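Local coordinates for protein HI_1472 (Haemophilus influenzae, PDB 3PSH) that binds molybdate and tungstate in the periplasm and serves the MolBC ABC transporter as its solute-binding subunit for low-affinity molybdate import, at residues Val22-His26 with Pro69-Val75. Residues are numbered along the deposited sequence.
With MOO (molybdate ion), chain B.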
loop_
_atom_site.group_PDB
_atom_site.type_symbol
_atom_site.label_atom_id
_atom_site.label_comp_id
_atom_site.label_asym_id
_atom_site.label_seq_id
_atom_site.Cartn_x
_atom_site.Cartn_y
_atom_site.Cartn_z
ATOM N N VAL A 22 10.906 -2.427 15.765
ATOM C CA VAL A 22 10.466 -1.019 15.512
ATOM C C VAL A 22 10.117 -1.010 14.025
ATOM O O VAL A 22 10.879 -1.507 13.226
ATOM C CB VAL A 22 11.598 -0.044 15.915
ATOM C CG1 VAL A 22 11.288 1.369 15.341
ATOM C CG2 VAL A 22 11.544 0.027 17.463
ATOM N N VAL A 23 8.934 -0.493 13.676
ATOM C CA VAL A 23 8.490 -0.641 12.292
ATOM C C VAL A 23 8.384 0.735 11.625
ATOM O O VAL A 23 7.449 1.478 11.910
ATOM C CB VAL A 23 7.090 -1.399 12.197
ATOM C CG1 VAL A 23 6.736 -1.458 10.708
ATOM C CG2 VAL A 23 7.271 -2.811 12.794
ATOM N N LEU A 24 9.416 1.069 10.829
ATOM C CA LEU A 24 9.526 2.439 10.240
ATOM C C LEU A 24 8.949 2.580 8.828
ATOM O O LEU A 24 9.515 3.265 7.959
ATOM C CB LEU A 24 10.997 2.977 10.346
ATOM C CG LEU A 24 11.599 3.019 11.833
ATOM C CD1 LEU A 24 12.996 3.616 11.728
ATOM C CD2 LEU A 24 10.661 3.771 12.830
ATOM N N GLN A 25 7.903 1.819 8.563
ATOM C CA GLN A 25 7.260 1.787 7.233
ATOM C C GLN A 25 5.804 1.427 7.513
ATOM O O GLN A 25 5.545 0.408 8.205
ATOM C CB GLN A 25 7.936 0.716 6.366
ATOM C CG GLN A 25 7.486 0.881 4.852
ATOM C CD GLN A 25 7.473 -0.382 4.070
ATOM O OE1 GLN A 25 8.124 -0.438 2.981
ATOM N NE2 GLN A 25 6.834 -1.421 4.579
ATOM N N HIS A 26 4.789 2.213 7.032
ATOM C CA HIS A 26 3.382 1.958 7.210
ATOM C C HIS A 26 2.864 0.691 6.521
ATOM O O HIS A 26 2.006 0.008 7.027
ATOM C CB HIS A 26 2.520 3.169 6.757
ATOM C CG HIS A 26 2.855 3.683 5.379
ATOM N ND1 HIS A 26 4.085 4.212 5.057
ATOM C CD2 HIS A 26 2.092 3.824 4.259
ATOM C CE1 HIS A 26 4.091 4.636 3.799
ATOM N NE2 HIS A 26 2.914 4.330 3.276
ATOM N N PRO A 69 10.366 6.462 17.094
ATOM C CA PRO A 69 11.773 6.850 17.110
ATOM C C PRO A 69 12.371 7.143 15.752
ATOM O O PRO A 69 13.577 7.172 15.615
ATOM C CB PRO A 69 12.448 5.618 17.742
ATOM C CG PRO A 69 11.704 4.447 17.138
ATOM C CD PRO A 69 10.242 4.986 17.272
ATOM N N GLY A 70 11.518 7.244 14.717
ATOM C CA GLY A 70 12.015 7.570 13.372
ATOM C C GLY A 70 10.793 7.675 12.442
ATOM O O GLY A 70 9.755 7.663 12.958
ATOM N N ASP A 71 11.075 7.847 11.158
ATOM C CA ASP A 71 9.983 7.811 10.133
ATOM C C ASP A 71 10.505 7.141 8.892
ATOM O O ASP A 71 11.398 6.258 8.950
ATOM C CB ASP A 71 9.440 9.280 9.975
ATOM C CG ASP A 71 10.420 10.268 9.373
ATOM O OD1 ASP A 71 11.478 9.938 8.945
ATOM O OD2 ASP A 71 10.140 11.489 9.362
ATOM N N LEU A 72 9.883 7.442 7.717
ATOM C CA LEU A 72 10.367 6.684 6.571
ATOM C C LEU A 72 11.826 6.843 6.096
ATOM O O LEU A 72 12.461 5.871 5.532
ATOM C CB LEU A 72 9.483 6.989 5.326
ATOM C CG LEU A 72 8.045 6.505 5.417
ATOM C CD1 LEU A 72 7.185 7.283 4.431
ATOM C CD2 LEU A 72 7.961 5.036 5.175
ATOM N N ASN A 73 12.336 8.067 6.291
ATOM C CA ASN A 73 13.670 8.345 5.750
ATOM C C ASN A 73 14.644 9.012 6.749
ATOM O O ASN A 73 15.652 9.551 6.416
ATOM C CB ASN A 73 13.528 9.164 4.440
ATOM C CG ASN A 73 12.935 10.522 4.704
ATOM O OD1 ASN A 73 12.662 10.921 5.861
ATOM N ND2 ASN A 73 12.592 11.194 3.600
ATOM N N SER A 74 14.354 8.854 8.008
ATOM C CA SER A 74 15.189 9.434 9.126
ATOM C C SER A 74 15.015 8.550 10.390
ATOM O O SER A 74 13.947 7.897 10.619
ATOM C CB SER A 74 14.841 10.911 9.430
ATOM O OG SER A 74 13.541 11.046 10.067
ATOM N N VAL A 75 16.056 8.531 11.255
ATOM C CA VAL A 75 15.916 7.785 12.487
ATOM C C VAL A 75 16.558 8.615 13.593
ATOM O O VAL A 75 17.416 9.482 13.251
ATOM C CB VAL A 75 16.571 6.412 12.338
ATOM C CG1 VAL A 75 18.147 6.542 12.037
ATOM C CG2 VAL A 75 16.264 5.496 13.651
HETATM MO MO MOO B . 2.395 4.516 -0.693
HETATM O O1 MOO B . 1.371 5.251 -1.820
HETATM O O2 MOO B . 4.040 4.950 -0.958
HETATM O O3 MOO B . 2.280 2.824 -0.835
HETATM O O4 MOO B . 1.755 4.874 0.839
HETATM O O HOH W 1 12.053 3.352 6.690
#
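Start with Leu24, which does most of the work here. Its CB points toward the loop 69-75, and in the m,t rotamer the side chain lies along it: Leu24 CD2 sits 3.9 Å from Gly70 C, and Leu24 CD1 reaches Val75 CG2 at 4.2 Å. Against Leu24, Gly70 is fully extended; a CB there would crowd Leu24 CD1 and clash with Ser74 O. Two residues earlier in the strand, Val22 also points toward the loop, and its CG1 packs on Pro69 CG at 3.6 Å. Strand 21-24 is an inner strand of the parallel 2-1-3-4 sheet in one lobe of this periplasmic binding protein; beyond its C-terminal end Gln25 N-caps helix 26-34, whose first residue, His26, binds the molybdate between the lobes. There Leu72 CD2 meets the edge of the imidazole, 4.0 Å from His26 ND1, while His26 NE2 donates to molybdate O4 at 2.8 Å. The CA-to-CB bond of Asp71 points away from the strand, and Asp71 OD1 accepts Ser74 OG (2.6 Å). No direct hydrogen bond joins the segments; water 1 bridges Leu24 O and Leu72 O, 2.8 Å from each.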